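Local atomic coordinates of ubiquitin-conjugating enzyme E2, putative (Trypanosoma cruzi, PDB entry 4DS2), a protein that is probably an E2 ubiquitin-conjugating enzyme, carrying activated ubiquitin as a thioester on a cysteine and passing it on with the help of an E3 ligase. Residues 128-133 and 139-144; 21-26 and 119-124; 62-67 and 160-165. One frame throughout, in Å; residues are numbered along the deposited sequence.

Contact 1: 128-133 and 139-144; sequences LDRVFS and RDDDVN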
loop_
_atom_site.group_PDB
_atom_site.type_symbol
_atom_site.label_atom_id
_atom_site.label_comp_id
_atom_site.label_asym_id
_atom_site.label_seq_id
_atom_site.Cartn_x
_atom_site.Cartn_y
_atom_site.Cartn_z
ATOM N N LEU A 128 2.284 2.298 1.388
ATOM C CA LEU A 128 2.879 2.798 0.144
ATOM C C LEU A 128 4.273 3.331 0.405
ATOM O O LEU A 128 5.207 3.041 -0.336
ATOM C CB LEU A 128 2.023 3.888 -0.463
ATOM C CG LEU A 128 0.631 3.460 -0.950
ATOM C CD1 LEU A 128 -0.243 4.698 -1.160
ATOM C CD2 LEU A 128 0.744 2.611 -2.202
ATOM N N ASP A 129 4.398 4.093 1.481
ATOM C CA ASP A 129 5.667 4.642 1.893
ATOM C C ASP A 129 6.660 3.551 2.314
ATOM O O ASP A 129 7.867 3.604 2.012
ATOM C CB ASP A 129 5.450 5.607 3.060
ATOM C CG ASP A 129 6.749 5.969 3.751
ATOM O OD1 ASP A 129 7.657 6.552 3.077
ATOM O OD2 ASP A 129 6.862 5.657 4.961
ATOM N N ARG A 130 6.162 2.597 3.061
ATOM C CA ARG A 130 7.008 1.528 3.562
ATOM C C ARG A 130 7.622 0.740 2.418
ATOM O O ARG A 130 8.801 0.456 2.411
ATOM C CB ARG A 130 6.194 0.631 4.504
ATOM C CG ARG A 130 6.880 -0.619 4.955
ATOM C CD ARG A 130 8.148 -0.341 5.694
ATOM N NE ARG A 130 8.726 -1.603 6.121
ATOM C CZ ARG A 130 9.966 -1.745 6.587
ATOM N NH1 ARG A 130 10.776 -0.693 6.684
ATOM N NH2 ARG A 130 10.397 -2.946 6.964
ATOM N N VAL A 131 6.797 0.395 1.439
ATOM C CA VAL A 131 7.232 -0.469 0.345
ATOM C C VAL A 131 8.014 0.260 -0.760
ATOM O O VAL A 131 9.062 -0.223 -1.232
ATOM C CB VAL A 131 6.023 -1.192 -0.220
ATOM C CG1 VAL A 131 6.394 -1.972 -1.489
ATOM C CG2 VAL A 131 5.481 -2.114 0.874
ATOM N N PHE A 132 7.523 1.434 -1.151
ATOM C CA PHE A 132 8.143 2.197 -2.229
ATOM C C PHE A 132 9.357 3.029 -1.785
ATOM O O PHE A 132 10.247 3.340 -2.603
ATOM C CB PHE A 132 7.088 3.128 -2.852
ATOM C CG PHE A 132 6.037 2.427 -3.674
ATOM C CD1 PHE A 132 6.297 1.208 -4.323
ATOM C CD2 PHE A 132 4.800 3.023 -3.861
ATOM C CE1 PHE A 132 5.348 0.598 -5.101
ATOM C CE2 PHE A 132 3.845 2.417 -4.655
ATOM C CZ PHE A 132 4.123 1.203 -5.276
ATOM N N SER A 133 9.355 3.422 -0.504
ATOM C CA SER A 133 10.300 4.410 0.015
ATOM C C SER A 133 11.138 3.989 1.205
ATOM O O SER A 133 12.290 4.373 1.265
ATOM C CB SER A 133 9.583 5.711 0.304
ATOM O OG SER A 133 9.444 6.405 -0.916
ATOM N N ARG A 139 12.635 -4.701 9.079
ATOM C CA ARG A 139 11.996 -4.961 10.390
ATOM C C ARG A 139 11.508 -6.409 10.544
ATOM O O ARG A 139 12.269 -7.346 10.374
ATOM C CB ARG A 139 10.847 -4.010 10.636
ATOM C CG ARG A 139 11.289 -2.583 10.662
ATOM C CD ARG A 139 10.092 -1.676 10.669
ATOM N NE ARG A 139 10.501 -0.334 10.332
ATOM C CZ ARG A 139 9.711 0.585 9.808
ATOM N NH1 ARG A 139 8.436 0.333 9.537
ATOM N NH2 ARG A 139 10.199 1.788 9.575
ATOM N N ASP A 140 10.239 -6.588 10.896
ATOM C CA ASP A 140 9.683 -7.903 11.205
ATOM C C ASP A 140 8.629 -8.238 10.174
ATOM O O ASP A 140 7.862 -9.160 10.371
ATOM C CB ASP A 140 9.086 -7.872 12.620
ATOM C CG ASP A 140 7.944 -6.865 12.755
ATOM O OD1 ASP A 140 7.800 -5.957 11.887
ATOM O OD2 ASP A 140 7.171 -6.986 13.724
ATOM N N ASP A 141 8.619 -7.474 9.065
ATOM C CA ASP A 141 7.568 -7.529 8.016
ATOM C C ASP A 141 8.098 -7.965 6.639
ATOM O O ASP A 141 7.431 -7.803 5.610
ATOM C CB ASP A 141 6.810 -6.182 7.923
ATOM C CG ASP A 141 7.720 -4.991 7.693
ATOM O OD1 ASP A 141 8.961 -5.154 7.700
ATOM O OD2 ASP A 141 7.197 -3.866 7.516
ATOM N N ASP A 142 9.287 -8.532 6.624
ATOM C CA ASP A 142 9.811 -9.151 5.416
ATOM C C ASP A 142 9.043 -10.422 5.100
ATOM O O ASP A 142 8.850 -11.247 6.000
ATOM C CB ASP A 142 11.298 -9.467 5.566
ATOM C CG ASP A 142 12.198 -8.364 4.981
ATOM O OD1 ASP A 142 11.807 -7.156 4.939
ATOM O OD2 ASP A 142 13.301 -8.735 4.543
ATOM N N VAL A 143 8.576 -10.525 3.838
ATOM C CA VAL A 143 7.821 -11.691 3.328
ATOM C C VAL A 143 8.549 -12.416 2.185
ATOM O O VAL A 143 8.160 -13.504 1.829
ATOM C CB VAL A 143 6.395 -11.318 2.797
ATOM C CG1 VAL A 143 5.607 -10.580 3.849
ATOM C CG2 VAL A 143 6.484 -10.499 1.526
ATOM N N ASN A 144 9.562 -11.777 1.595
ATOM C CA ASN A 144 10.273 -12.281 0.412
ATOM C C ASN A 144 11.757 -12.174 0.674
ATOM O O ASN A 144 12.362 -11.142 0.383
ATOM C CB ASN A 144 9.895 -11.408 -0.788
ATOM C CG ASN A 144 10.488 -11.899 -2.107
ATOM O OD1 ASN A 144 11.414 -12.693 -2.132
ATOM N ND2 ASN A 144 9.933 -11.417 -3.214
#
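The guanidinium of Arg139 lies flat over one face of the Arg130 guanidinium, while the carboxylate of Asp141 meets the latter at its edge. The two arginine planes are only 8° apart and their centres 4.0 Å; the stack is offset, with Arg130 NH1 over the middle of the Arg139 group, 3.5 Å from its CZ. In the UBC fold this joins the C-terminal half of the central helix 120-132 to the loop that leads on to helix 145-153. Asp141 grips Arg130 side-on, one carboxylate oxygen to each of two nitrogens. Arg130 NH2 donates to the syn lone pair of Asp141 OD1 at 2.7 Å, and Arg130 NE donates to Asp141 OD2 at 3.1 Å, on the syn side but tilted out of the carboxylate plane. Both bonds are bent, the one from NE more so, and both oxygens lie tilted from the guanidinium plane. The planes of the two groups differ by 21°. A bend at chi2 (60°) in an otherwise extended Arg130 chain turns its head toward the loop. Arg130 NH1 donates to the carbonyl of Ser137, so the buried head is held by a carboxylate and by a backbone oxygen of the same loop. The nearby Asp141 charge probably offsets the like charges of the stacked pair, of which Arg139 is the exposed member. Both Arg130 and Asp141 also pack on Met109 of the short helix 108-111, which in E2 enzymes follows the active-site cysteine. Above the guanidinium of Arg130, the aliphatic part of Arg139 runs on toward its backbone, with CB 3.8 Å from Arg130 NH2.

Contact 2: 21-26 and 119-124; sequences LEEVDA and HASDVI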
loop_
_atom_site.group_PDB
_atom_site.type_symbol
_atom_site.label_atom_id
_atom_site.label_comp_id
_atom_site.label_asym_id
_atom_site.label_seq_id
_atom_site.Cartn_x
_atom_site.Cartn_y
_atom_site.Cartn_z
ATOM N N LEU A 21 -11.740 10.033 -0.423
ATOM C CA LEU A 21 -12.218 10.641 -1.668
ATOM C C LEU A 21 -12.033 12.141 -1.664
ATOM O O LEU A 21 -11.645 12.732 -2.659
ATOM C CB LEU A 21 -13.705 10.307 -1.866
ATOM C CG LEU A 21 -14.016 8.832 -2.178
ATOM C CD1 LEU A 21 -15.518 8.663 -2.179
ATOM C CD2 LEU A 21 -13.404 8.374 -3.501
ATOM N N GLU A 22 -12.297 12.741 -0.514
ATOM C CA GLU A 22 -12.029 14.149 -0.308
ATOM C C GLU A 22 -10.534 14.520 -0.463
ATOM O O GLU A 22 -10.189 15.556 -1.073
ATOM C CB GLU A 22 -12.600 14.552 1.050
ATOM C CG GLU A 22 -14.134 14.456 1.084
ATOM C CD GLU A 22 -14.775 15.011 2.352
ATOM O OE1 GLU A 22 -14.040 15.386 3.293
ATOM O OE2 GLU A 22 -16.026 15.081 2.405
ATOM N N GLU A 23 -9.649 13.658 0.040
ATOM C CA GLU A 23 -8.197 13.884 -0.041
ATOM C C GLU A 23 -7.601 13.615 -1.414
ATOM O O GLU A 23 -6.707 14.332 -1.851
ATOM C CB GLU A 23 -7.461 12.974 0.919
ATOM C CG GLU A 23 -7.742 13.199 2.390
ATOM C CD GLU A 23 -7.373 11.961 3.210
ATOM O OE1 GLU A 23 -8.041 11.723 4.249
ATOM O OE2 GLU A 23 -6.413 11.223 2.802
ATOM N N VAL A 24 -8.071 12.549 -2.054
ATOM C CA VAL A 24 -7.686 12.202 -3.415
ATOM C C VAL A 24 -8.082 13.255 -4.466
ATOM O O VAL A 24 -7.437 13.326 -5.509
ATOM C CB VAL A 24 -8.298 10.875 -3.855
ATOM C CG1 VAL A 24 -8.151 10.716 -5.358
ATOM C CG2 VAL A 24 -7.620 9.724 -3.127
ATOM N N ASP A 25 -9.134 14.045 -4.206
ATOM C CA ASP A 25 -9.553 15.142 -5.104
ATOM C C ASP A 25 -8.913 16.473 -4.771
ATOM O O ASP A 25 -8.817 17.337 -5.631
ATOM C CB ASP A 25 -11.055 15.275 -5.115
ATOM C CG ASP A 25 -11.709 14.031 -5.658
ATOM O OD1 ASP A 25 -11.515 13.745 -6.857
ATOM O OD2 ASP A 25 -12.373 13.294 -4.896
ATOM N N ALA A 26 -8.460 16.631 -3.535
ATOM C CA ALA A 26 -7.550 17.725 -3.181
ATOM C C ALA A 26 -6.098 17.508 -3.700
ATOM O O ALA A 26 -5.392 18.471 -4.035
ATOM C CB ALA A 26 -7.545 17.922 -1.668
ATOM N N HIS A 119 -7.269 6.136 10.520
ATOM C CA HIS A 119 -8.121 6.099 9.348
ATOM C C HIS A 119 -7.549 5.232 8.251
ATOM O O HIS A 119 -6.342 5.060 8.156
ATOM C CB HIS A 119 -8.321 7.515 8.825
ATOM C CG HIS A 119 -9.171 8.390 9.719
ATOM N ND1 HIS A 119 -8.842 8.678 10.990
ATOM C CD2 HIS A 119 -10.388 9.037 9.476
ATOM C CE1 HIS A 119 -9.782 9.478 11.535
ATOM N NE2 HIS A 119 -10.733 9.696 10.609
ATOM N N ALA A 120 -8.419 4.653 7.425
ATOM C CA ALA A 120 -8.014 3.866 6.251
ATOM C C ALA A 120 -6.944 4.552 5.434
ATOM O O ALA A 120 -6.030 3.909 5.001
ATOM C CB ALA A 120 -9.211 3.587 5.338
ATOM N N SER A 121 -7.097 5.852 5.207
ATOM C CA SER A 121 -6.048 6.706 4.625
ATOM C C SER A 121 -4.661 6.509 5.217
ATOM O O SER A 121 -3.672 6.430 4.490
ATOM C CB SER A 121 -6.411 8.162 4.871
ATOM O OG SER A 121 -7.744 8.382 4.471
ATOM N N ASP A 122 -4.597 6.506 6.552
ATOM C CA ASP A 122 -3.325 6.380 7.306
ATOM C C ASP A 122 -2.677 5.024 7.043
ATOM O O ASP A 122 -1.493 4.934 6.799
ATOM C CB ASP A 122 -3.573 6.630 8.800
ATOM C CG ASP A 122 -4.150 8.055 9.081
ATOM O OD1 ASP A 122 -3.930 8.968 8.257
ATOM O OD2 ASP A 122 -4.849 8.274 10.105
ATOM N N VAL A 123 -3.492 3.981 7.002
ATOM C CA VAL A 123 -3.046 2.642 6.667
ATOM C C VAL A 123 -2.492 2.562 5.245
ATOM O O VAL A 123 -1.519 1.841 4.962
ATOM C CB VAL A 123 -4.232 1.646 6.739
ATOM C CG1 VAL A 123 -3.786 0.265 6.277
ATOM C CG2 VAL A 123 -4.868 1.637 8.129
ATOM N N ILE A 124 -3.142 3.275 4.331
ATOM C CA ILE A 124 -2.769 3.185 2.930
ATOM C C ILE A 124 -1.465 3.931 2.721
ATOM O O ILE A 124 -0.593 3.445 2.017
ATOM C CB ILE A 124 -3.877 3.697 1.972
ATOM C CG1 ILE A 124 -5.186 2.897 2.173
ATOM C CG2 ILE A 124 -3.418 3.565 0.512
ATOM C CD1 ILE A 124 -6.444 3.605 1.676
#
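Both carboxylate oxygens of Glu23 stand before the hydroxyl of Ser121: Ser121 OG is 3.4 Å from Glu23 OE1 and 3.6 Å from OE2. The hydroxyl could equally turn its proton to a different acceptor, so the bond to OE1 is weak and not settled. Glu23 gets there with CG anti to its carbonyl carbon (chi1 -64°) and its chain extended beyond, reaching across from one helix to the other, where the nearest CA atoms, those of Glu23 and Ser121, are 8.8 Å apart. Ser121 CB is in contact with Glu23 OE2, 3.7 Å away. Lys125, one turn along, forms weak, long ion pairs with Glu23 and Asp122 and would partly balance these acids. In the UBC fold the pair links the N-terminal helix 11-27 to the first turn of the central helix 120-132, next to the antiparallel sheet, on which Val24 and Ile124 both pack. Asp122 folds back on that first turn: its OD2 accepts from the N of His119, the N-cap residue, at 3.3 Å, as in one half of a capping box, the hydrogen coming from above the carboxylate plane. OD2 of Asp16, also on helix 11-27, accepts a hydrogen bond from the backbone N of Ala120.

Contact 3: 62-67 and 160-165; sequences SVYGGA and ARVRRG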
loop_
_atom_site.group_PDB
_atom_site.type_symbol
_atom_site.label_atom_id
_atom_site.label_comp_id
_atom_site.label_asym_id
_atom_site.label_seq_id
_atom_site.Cartn_x
_atom_site.Cartn_y
_atom_site.Cartn_z
ATOM N N SER A 62 11.560 7.367 -6.062
ATOM C CA SER A 62 11.965 5.985 -5.842
ATOM C C SER A 62 12.209 5.153 -7.116
ATOM O O SER A 62 11.794 5.522 -8.211
ATOM C CB SER A 62 10.948 5.280 -4.930
ATOM O OG SER A 62 9.770 4.912 -5.621
ATOM N N VAL A 63 12.884 4.020 -6.915
ATOM C CA VAL A 63 13.126 2.988 -7.934
ATOM C C VAL A 63 11.864 2.587 -8.682
ATOM O O VAL A 63 11.900 2.300 -9.893
ATOM C CB VAL A 63 13.691 1.686 -7.273
ATOM C CG1 VAL A 63 15.126 1.420 -7.716
ATOM C CG2 VAL A 63 13.600 1.710 -5.747
ATOM N N TYR A 64 10.768 2.569 -7.916
ATOM C CA TYR A 64 9.412 2.120 -8.322
ATOM C C TYR A 64 8.536 3.135 -9.077
ATOM O O TYR A 64 7.546 2.751 -9.709
ATOM C CB TYR A 64 8.631 1.719 -7.064
ATOM C CG TYR A 64 9.241 0.543 -6.320
ATOM C CD1 TYR A 64 9.015 -0.761 -6.742
ATOM C CD2 TYR A 64 10.057 0.738 -5.217
ATOM C CE1 TYR A 64 9.573 -1.830 -6.074
ATOM C CE2 TYR A 64 10.619 -0.330 -4.549
ATOM C CZ TYR A 64 10.374 -1.610 -4.981
ATOM O OH TYR A 64 10.909 -2.690 -4.320
ATOM N N GLY A 65 8.875 4.422 -8.988
ATOM C CA GLY A 65 8.142 5.470 -9.712
ATOM C C GLY A 65 8.906 6.006 -10.899
ATOM O O GLY A 65 8.685 7.131 -11.303
ATOM N N GLY A 66 9.806 5.188 -11.458
ATOM C CA GLY A 66 10.688 5.597 -12.556
ATOM C C GLY A 66 9.953 6.080 -13.794
ATOM O O GLY A 66 9.977 7.269 -14.088
ATOM N N ALA A 67 9.281 5.161 -14.499
ATOM C CA ALA A 67 8.534 5.486 -15.726
ATOM C C ALA A 67 7.113 6.008 -15.454
ATOM O O ALA A 67 6.262 5.990 -16.352
ATOM C CB ALA A 67 8.470 4.253 -16.627
ATOM N N ALA A 160 17.950 -2.231 -11.103
ATOM C CA ALA A 160 17.735 -2.573 -12.534
ATOM C C ALA A 160 16.625 -3.596 -12.684
ATOM O O ALA A 160 15.877 -3.587 -13.653
ATOM C CB ALA A 160 19.019 -3.109 -13.166
ATOM N N ARG A 161 16.540 -4.477 -11.699
ATOM C CA ARG A 161 15.519 -5.528 -11.644
ATOM C C ARG A 161 14.106 -4.989 -11.327
ATOM O O ARG A 161 13.125 -5.534 -11.839
ATOM C CB ARG A 161 15.957 -6.605 -10.644
ATOM C CG ARG A 161 14.985 -7.735 -10.457
ATOM C CD ARG A 161 15.580 -8.790 -9.520
ATOM N NE ARG A 161 16.690 -9.553 -10.113
ATOM C CZ ARG A 161 17.183 -10.678 -9.584
ATOM N NH1 ARG A 161 16.688 -11.156 -8.445
ATOM N NH2 ARG A 161 18.171 -11.329 -10.181
ATOM N N VAL A 162 14.000 -3.938 -10.507
ATOM C CA VAL A 162 12.705 -3.326 -10.226
ATOM C C VAL A 162 12.136 -2.697 -11.505
ATOM O O VAL A 162 10.927 -2.818 -11.788
ATOM C CB VAL A 162 12.757 -2.272 -9.081
ATOM C CG1 VAL A 162 11.483 -1.424 -9.041
ATOM C CG2 VAL A 162 12.996 -2.947 -7.748
ATOM N N ARG A 163 13.003 -2.050 -12.289
ATOM C CA ARG A 163 12.571 -1.466 -13.576
ATOM C C ARG A 163 12.208 -2.495 -14.627
ATOM O O ARG A 163 11.569 -2.142 -15.601
ATOM C CB ARG A 163 13.619 -0.522 -14.147
ATOM C CG ARG A 163 13.723 0.749 -13.348
ATOM C CD ARG A 163 14.987 1.522 -13.649
ATOM N NE ARG A 163 15.076 2.629 -12.688
ATOM C CZ ARG A 163 16.024 2.810 -11.762
ATOM N NH1 ARG A 163 17.068 1.980 -11.647
ATOM N NH2 ARG A 163 15.934 3.868 -10.947
ATOM N N ARG A 164 12.626 -3.744 -14.440
ATOM C CA ARG A 164 12.159 -4.827 -15.278
ATOM C C ARG A 164 10.731 -5.190 -14.825
ATOM O O ARG A 164 9.783 -4.734 -15.449
ATOM C CB ARG A 164 13.165 -5.993 -15.273
ATOM C CG ARG A 164 14.549 -5.569 -15.786
ATOM C CD ARG A 164 15.376 -6.708 -16.383
ATOM N NE ARG A 164 16.084 -7.519 -15.374
ATOM C CZ ARG A 164 17.342 -7.335 -14.944
ATOM N NH1 ARG A 164 18.103 -6.336 -15.400
ATOM N NH2 ARG A 164 17.843 -8.162 -14.025
ATOM N N GLY A 165 10.559 -5.941 -13.731
ATOM C CA GLY A 165 9.220 -6.160 -13.152
ATOM C C GLY A 165 9.183 -6.735 -11.746
ATOM O O GLY A 165 8.175 -7.350 -11.347
#
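Val162 swings CG1 to the far side from its own backbone N (chi1 166°), which sets that methyl against the ring of Tyr64, whose own chi1 of -63° puts CG anti to the carbonyl carbon and brings the ring round to the helix although its CB starts out away from it. The two side chains cross at about a right angle. Val162 CG1 lies 3.4 Å from Tyr64 CD1 and 3.6 Å from CE1, while the second methyl, CG2, rests 4.0 Å from CE1, farther along the ring toward the hydroxyl. The phenol is fixed at its far end, because Tyr64 OH hydrogen-bonds to the carbonyl of Tyr95, and Phe158 of the same helix adds a further apolar surface for the ring. Val63 flanks the contact: its CB is 4.2 Å from Val162 CG1, and its backbone O also faces that methyl. Arg163, extended from CG to NE, reaches back across Val63 and lays one face of its guanidinium over Val63 CG1, with Arg163 NH2 the closest atom at 4.1 Å; the charged group packs by its flat face on the valine methyl at the more exposed side. Everything across the interface is therefore packing. It fastens the loop between strands 51-57 and 70-76 to the C-terminal end of the chain around helix 155-162, the last helix of the UBC fold.

How the contacts relate
Contacts 1 and 2 both use helix 120-132, the central helix of the UBC fold, toward its two ends; their centres are about 20 Å apart and lie on opposite sides of the chain's centre. Contact 1 is nested within the chain loop that contact 3 closes, and the two meet directly: Phe132 CD1 is 3.6 Å from Tyr64 CG, joining the end of the central helix to the loop 62-67, with centres about 16 Å apart. Contacts 2 and 3 remain separate, their nearest atoms about 13 Å apart. Contact 1 packs on helix 108-111, which in E2 enzymes follows the active-site cysteine, so it probably lies toward that region.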